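PDB 3QTG: pyruvate kinase from Pyrobaculum aerophilum, which catalyses the last step of glycolysis, the interconversion of phosphoenolpyruvate and ADP with pyruvate and ATP, using a divalent metal cation. Local coordinates for residues A[200-205]-A[212-217]; A[292-297]-A[331-336]; A[430-435]-A[444-449]. One frame throughout, in Å; residues are numbered along the deposited sequence.

Contact 1. Residues A[200-205]-A[212-217]; sequences VAISLA and DSVRSL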
# COMPACT_ATOMS: atom_id res chain seq x y z
N VAL A 200 -30.15 19.29 19.69
CA VAL A 200 -31.56 19.09 19.38
C VAL A 200 -31.64 17.96 18.37
O VAL A 200 -31.08 18.06 17.27
CB VAL A 200 -32.19 20.37 18.74
CG1 VAL A 200 -33.53 20.06 18.06
CG2 VAL A 200 -32.35 21.46 19.77
N ALA A 201 -32.33 16.88 18.73
CA ALA A 201 -32.42 15.74 17.85
C ALA A 201 -33.73 15.74 17.04
O ALA A 201 -34.81 15.84 17.61
CB ALA A 201 -32.22 14.44 18.64
N ILE A 202 -33.61 15.69 15.71
CA ILE A 202 -34.74 15.77 14.77
C ILE A 202 -35.23 14.38 14.44
O ILE A 202 -34.44 13.51 14.06
CB ILE A 202 -34.31 16.38 13.42
CG1 ILE A 202 -33.74 17.77 13.59
CG2 ILE A 202 -35.49 16.45 12.44
CD1 ILE A 202 -33.23 18.32 12.28
N SER A 203 -36.55 14.18 14.55
CA SER A 203 -37.18 12.92 14.13
C SER A 203 -37.74 12.98 12.72
O SER A 203 -38.30 13.98 12.31
CB SER A 203 -38.29 12.52 15.12
OG SER A 203 -37.73 12.31 16.42
N LEU A 204 -37.57 11.90 11.97
CA LEU A 204 -38.27 11.67 10.70
C LEU A 204 -37.95 12.65 9.57
O LEU A 204 -38.76 12.83 8.66
CB LEU A 204 -39.81 11.57 10.91
CG LEU A 204 -40.33 10.47 11.85
CD1 LEU A 204 -41.87 10.57 12.07
CD2 LEU A 204 -39.95 9.07 11.36
N ALA A 205 -36.77 13.27 9.63
CA ALA A 205 -36.27 14.07 8.52
C ALA A 205 -35.88 13.15 7.36
O ALA A 205 -35.40 12.04 7.58
CB ALA A 205 -35.08 14.90 8.97
N ASP A 212 -32.75 21.97 7.51
CA ASP A 212 -32.61 23.43 7.42
C ASP A 212 -33.76 24.20 8.08
O ASP A 212 -33.54 25.27 8.65
CB ASP A 212 -32.52 23.87 5.94
CG ASP A 212 -31.23 23.41 5.25
OD1 ASP A 212 -30.37 22.76 5.89
OD2 ASP A 212 -31.09 23.72 4.04
N SER A 213 -34.97 23.65 7.99
CA SER A 213 -36.16 24.27 8.60
C SER A 213 -36.06 24.28 10.10
O SER A 213 -36.44 25.25 10.74
CB SER A 213 -37.42 23.53 8.18
OG SER A 213 -37.61 23.68 6.79
N VAL A 214 -35.55 23.19 10.67
CA VAL A 214 -35.33 23.14 12.11
C VAL A 214 -34.18 24.09 12.47
O VAL A 214 -34.22 24.77 13.49
CB VAL A 214 -35.12 21.69 12.62
CG1 VAL A 214 -34.76 21.67 14.11
CG2 VAL A 214 -36.38 20.87 12.38
N ARG A 215 -33.17 24.16 11.60
CA ARG A 215 -32.04 25.07 11.85
C ARG A 215 -32.47 26.53 11.91
O ARG A 215 -32.06 27.25 12.83
CB ARG A 215 -30.91 24.86 10.84
CG ARG A 215 -29.92 23.79 11.26
CD ARG A 215 -28.52 24.06 10.71
NE ARG A 215 -27.61 22.93 10.95
CZ ARG A 215 -27.40 21.96 10.06
NH1 ARG A 215 -28.01 22.01 8.87
NH2 ARG A 215 -26.58 20.96 10.34
N SER A 216 -33.31 26.95 10.96
CA SER A 216 -33.85 28.33 10.92
C SER A 216 -34.75 28.63 12.10
O SER A 216 -34.67 29.70 12.68
CB SER A 216 -34.65 28.58 9.64
OG SER A 216 -34.05 27.99 8.51
N LEU A 217 -35.61 27.68 12.46
CA LEU A 217 -36.42 27.81 13.65
C LEU A 217 -35.59 27.96 14.93
O LEU A 217 -35.89 28.83 15.77
CB LEU A 217 -37.40 26.64 13.78
CG LEU A 217 -38.25 26.68 15.06
CD1 LEU A 217 -39.20 27.90 15.05
CD2 LEU A 217 -39.01 25.37 15.29

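Contact 2. Residues A[292-297]-A[331-336]; sequences DSMQSS and PLAAVS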
# COMPACT_ATOMS: atom_id res chain seq x y z
N ASP A 292 -31.63 -3.55 26.44
CA ASP A 292 -33.07 -3.59 26.61
C ASP A 292 -33.58 -4.53 27.72
O ASP A 292 -34.47 -4.15 28.48
CB ASP A 292 -33.76 -3.89 25.28
CG ASP A 292 -35.01 -3.06 25.10
OD1 ASP A 292 -34.93 -1.82 25.25
OD2 ASP A 292 -36.07 -3.68 24.82
N SER A 293 -33.00 -5.73 27.83
CA SER A 293 -33.42 -6.67 28.87
C SER A 293 -33.26 -6.07 30.27
O SER A 293 -33.89 -6.54 31.23
CB SER A 293 -32.63 -7.98 28.77
OG SER A 293 -31.34 -7.84 29.33
N MET A 294 -32.46 -5.02 30.39
CA MET A 294 -32.13 -4.45 31.69
C MET A 294 -33.23 -3.58 32.31
O MET A 294 -33.08 -3.10 33.44
CB MET A 294 -30.80 -3.69 31.63
CG MET A 294 -29.61 -4.60 31.45
SD MET A 294 -28.07 -3.74 31.83
CE MET A 294 -28.12 -3.71 33.62
N GLN A 295 -34.31 -3.38 31.58
CA GLN A 295 -35.53 -2.78 32.13
C GLN A 295 -36.08 -3.65 33.27
O GLN A 295 -36.68 -3.13 34.21
CB GLN A 295 -36.60 -2.60 31.04
CG GLN A 295 -36.22 -1.60 29.96
CD GLN A 295 -37.33 -1.42 28.94
OE1 GLN A 295 -38.34 -0.78 29.23
NE2 GLN A 295 -37.14 -1.97 27.75
N SER A 296 -35.83 -4.97 33.18
CA SER A 296 -36.34 -5.95 34.14
C SER A 296 -35.27 -6.69 34.91
O SER A 296 -35.58 -7.44 35.82
CB SER A 296 -37.20 -6.99 33.41
OG SER A 296 -38.35 -6.37 32.89
N SER A 297 -34.01 -6.50 34.53
CA SER A 297 -32.93 -7.29 35.12
C SER A 297 -31.75 -6.38 35.40
O SER A 297 -31.51 -5.45 34.64
CB SER A 297 -32.51 -8.40 34.15
OG SER A 297 -31.39 -9.11 34.67
N PRO A 331 -31.96 1.79 36.40
CA PRO A 331 -31.24 2.82 35.65
C PRO A 331 -29.74 2.86 35.93
O PRO A 331 -28.96 3.03 34.98
CB PRO A 331 -31.91 4.13 36.11
CG PRO A 331 -32.70 3.78 37.32
CD PRO A 331 -33.11 2.36 37.12
N LEU A 332 -29.34 2.68 37.19
CA LEU A 332 -27.94 2.67 37.59
C LEU A 332 -27.17 1.46 37.08
O LEU A 332 -26.06 1.60 36.62
CB LEU A 332 -27.76 2.82 39.11
CG LEU A 332 -26.32 2.74 39.64
CD1 LEU A 332 -25.41 3.84 39.07
CD2 LEU A 332 -26.26 2.76 41.18
N ALA A 333 -27.73 0.26 37.21
CA ALA A 333 -27.07 -0.94 36.69
C ALA A 333 -26.85 -0.82 35.18
O ALA A 333 -25.84 -1.27 34.67
CB ALA A 333 -27.90 -2.17 37.00
N ALA A 334 -27.81 -0.20 34.50
CA ALA A 334 -27.77 -0.04 33.04
C ALA A 334 -26.59 0.81 32.58
O ALA A 334 -25.84 0.37 31.73
CB ALA A 334 -29.09 0.51 32.52
N VAL A 335 -26.40 2.00 33.18
CA VAL A 335 -25.24 2.84 32.85
C VAL A 335 -23.92 2.26 33.33
O VAL A 335 -22.86 2.48 32.72
CB VAL A 335 -25.39 4.32 33.30
CG1 VAL A 335 -26.58 4.99 32.61
CG2 VAL A 335 -25.48 4.46 34.83
N SER A 336 -23.99 1.51 34.43
CA SER A 336 -22.82 0.88 35.00
C SER A 336 -22.32 -0.22 34.07
O SER A 336 -21.14 -0.27 33.76
CB SER A 336 -23.13 0.35 36.40
OG SER A 336 -21.98 -0.22 37.00

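Contact 3. Residues A[430-435]-A[444-449]; sequences EGLEKL and FVATYG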
# COMPACT_ATOMS: atom_id res chain seq x y z
N GLU A 430 -1.56 31.35 25.40
CA GLU A 430 -1.73 31.25 26.86
C GLU A 430 -2.61 30.03 27.22
O GLU A 430 -2.31 29.28 28.16
CB GLU A 430 -2.30 32.57 27.40
CG GLU A 430 -2.94 32.50 28.79
CD GLU A 430 -3.56 33.84 29.23
OE1 GLU A 430 -2.84 34.87 29.19
OE2 GLU A 430 -4.75 33.85 29.63
N GLY A 431 -3.67 29.81 26.44
CA GLY A 431 -4.51 28.65 26.61
C GLY A 431 -3.76 27.34 26.50
O GLY A 431 -3.87 26.47 27.37
N LEU A 432 -2.97 27.20 25.44
CA LEU A 432 -2.18 25.97 25.23
C LEU A 432 -1.17 25.71 26.35
O LEU A 432 -0.98 24.57 26.76
CB LEU A 432 -1.50 25.95 23.85
CG LEU A 432 -1.04 24.56 23.38
CD1 LEU A 432 -2.23 23.58 23.16
CD2 LEU A 432 -0.16 24.65 22.12
N GLU A 433 -0.53 26.77 26.85
CA GLU A 433 0.47 26.59 27.90
C GLU A 433 -0.17 26.18 29.23
O GLU A 433 0.39 25.35 29.93
CB GLU A 433 1.43 27.78 28.01
CG GLU A 433 2.21 28.11 26.71
CD GLU A 433 3.09 26.94 26.14
OE1 GLU A 433 3.89 26.34 26.90
OE2 GLU A 433 2.98 26.65 24.92
N LYS A 434 -1.35 26.73 29.56
CA LYS A 434 -2.15 26.24 30.70
C LYS A 434 -2.58 24.78 30.57
O LYS A 434 -2.55 24.03 31.54
CB LYS A 434 -3.41 27.08 30.91
CG LYS A 434 -3.17 28.50 31.36
CD LYS A 434 -4.48 29.26 31.28
CE LYS A 434 -4.31 30.75 31.57
NZ LYS A 434 -4.14 31.01 33.02
N LEU A 435 -3.00 24.39 29.36
CA LEU A 435 -3.33 22.99 29.08
C LEU A 435 -2.11 22.06 29.17
O LEU A 435 -2.21 20.97 29.70
CB LEU A 435 -4.04 22.84 27.72
CG LEU A 435 -4.57 21.47 27.26
CD1 LEU A 435 -5.71 20.95 28.15
CD2 LEU A 435 -5.03 21.53 25.79
N PHE A 444 3.62 13.97 24.49
CA PHE A 444 2.44 14.72 24.05
C PHE A 444 2.63 15.44 22.71
O PHE A 444 3.77 15.76 22.32
CB PHE A 444 1.89 15.65 25.14
CG PHE A 444 2.74 16.86 25.43
CD1 PHE A 444 2.79 17.93 24.53
CD2 PHE A 444 3.47 16.95 26.62
CE1 PHE A 444 3.58 19.05 24.79
CE2 PHE A 444 4.28 18.08 26.90
CZ PHE A 444 4.33 19.13 25.98
N VAL A 445 1.51 15.66 22.02
CA VAL A 445 1.39 16.49 20.84
C VAL A 445 0.28 17.50 21.14
O VAL A 445 -0.91 17.14 21.20
CB VAL A 445 1.01 15.64 19.59
CG1 VAL A 445 0.69 16.53 18.38
CG2 VAL A 445 2.10 14.62 19.25
N ALA A 446 0.67 18.76 21.34
CA ALA A 446 -0.25 19.82 21.73
C ALA A 446 -0.41 20.85 20.61
O ALA A 446 0.57 21.32 20.08
CB ALA A 446 0.24 20.50 23.01
N THR A 447 -1.66 21.18 20.25
CA THR A 447 -1.94 22.14 19.16
C THR A 447 -3.04 23.16 19.41
O THR A 447 -3.93 22.98 20.23
CB THR A 447 -2.49 21.48 17.86
OG1 THR A 447 -3.07 20.20 18.12
CG2 THR A 447 -1.48 21.41 16.83
N TYR A 448 -2.98 24.21 18.61
CA TYR A 448 -4.14 25.03 18.29
C TYR A 448 -4.02 25.50 16.83
O TYR A 448 -2.92 25.46 16.23
CB TYR A 448 -4.28 26.23 19.25
CG TYR A 448 -3.17 27.25 19.15
CD1 TYR A 448 -3.11 28.14 18.08
CD2 TYR A 448 -2.17 27.33 20.13
CE1 TYR A 448 -2.10 29.08 17.97
CE2 TYR A 448 -1.15 28.27 20.03
CZ TYR A 448 -1.13 29.14 18.94
OH TYR A 448 -0.13 30.07 18.78
N GLY A 449 -5.14 25.93 16.26
CA GLY A 449 -5.08 26.59 14.98
C GLY A 449 -6.42 26.89 14.36
O GLY A 449 -7.30 26.03 14.35

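Contact 1. Residues A[200-205]-A[212-217]
Val214 of the helix lays both of its methyl branches against the side chain of Ile202 on the strand, the two residues meeting tip to tip. The end methyl of the isoleucine does most of the touching: Ile202 CD1 lies 3.9 Å from Val214 CB and 4.1 Å from both Val214 CG1 and Val214 CG2, resting against CB between the two methyls. One bond further back, Ile202 CG1 meets Val214 CG1 at 4.1 Å. The isoleucine reaches this far because its long branch is extended, with chi2 at 176°. Val200, two residues earlier and pointing to the same side of the strand, adds a looser contact, its CG1 4.4 Å from Val214 CG1. All three side chains are buried, and the junction is purely apolar. Val211 and Leu218 of the same helix carry the packing on along Ile202 and Val200. Just beyond the strand, Ser203 OG is hydrogen-bonded to Lys230 NZ and Leu204 N to Glu232 OE2, by similarity the transition-state stabiliser and a magnesium ligand. The arrangement is that of a beta-alpha-beta unit in a TIM barrel, helix 208-220 packed on the outside of strand 199-202 before the chain returns as strand 226-231.

Contact 2. Residues A[292-297]-A[331-336]
The short 3-10 segment 292-295, in the loop after barrel strand 284-287, and the first residues of helix 331-343, which follows the last strand, approach most closely at Met294 and Ala334, whose CA atoms are 6.3 Å apart; the contact joins these two parts of the barrel's surround. Within each segment the backbone bonds are local, Gln295 N to Asp292 O and Ser336 N to Leu332 O; none joins the two segments. Met294 bridges the gap between them. Its chain runs out from the 3-10 turn and bends at the last torsion, chi3 76°, which brings the methyl down on the peptide joining Ala333 and Ala334. Met294 CE lies 3.5 Å from Ala333 O and 3.7 Å from Ala333 CB, while Met294 SD rests alongside Ala334, 3.9 Å from its CA. Pro300 also touches the methionine side chain, and Ala334 continues inward onto Leu321 of the last barrel strand. A backbone hydrogen bond between Gln295 and Lys329 ties the same loop to the residues leading into the helix. The contact is van der Waals in character: a flexible thioether fitted to a helix surface where small alanines let it reach the main chain, shape rather than polar pairing setting the fit.

Contact 3. Residues A[430-435]-A[444-449]
Leu432 and the ring of Tyr448 cross obliquely, the leucine coming from the helix and the tyrosine from strand 444-448; the axes of helix 430-435 and this strand make 156° between their N-to-C directions. Leu432 CD2 stands 3.9 Å from Tyr448 CD2, and Leu432 CB is 4.0 Å from the same ring atom. The second methyl turns to the strand backbone: Leu432 CD1 lies 3.4 Å from Thr447 O and 4.0 Å from Ala446 CB. With CG swung opposite the main-chain N (chi1 -162°), the two methyls spread over the strand's helix-facing side, CD1 toward Ala446 and Thr447, CD2 toward Tyr448. Thr447 takes part through its backbone, its side chain facing helix 358-373 across the sheet. Cutting Leu432 back to an alanine removes both methyls and would probably leave Ala446 CB and the Tyr448 ring without their apolar neighbour. Helix 428-439 packs here on the sheet of the C-terminal alpha/beta domain, in which strand 444-448 lies between 376-380 and 455-460. Tyr448 OH is hydrogen-bonded to Glu429 OE1, its ring stacks with Tyr428, and Lys458 of the second subunit packs on it. Tyr448 therefore uses its two ends differently, ring carbon CD2 in a buried apolar seam with Leu432, hydroxyl satisfied by Glu429.

From the N terminus, contact 1 comes first and closes a span of six residues, four of them already in the helix that follows barrel strand 199-202. Contact 2 spans 33 residues: it joins the loop after strand 284-287 to helix 331-343, with helix 302-313, the last barrel strand, 318-321, and helix 323-326 in between. Contact 3 closes eight residues, the end of helix 428-439 and the turn into strand 444-448 of the C-terminal alpha/beta domain. The three follow in series, neither nested nor crossed. Contacts 1 and 2 lie on opposite sides of the chain's centre, their centres 31 Å apart, and both belong to the barrel domain; contact 3 is centred 35 and 40 Å from them.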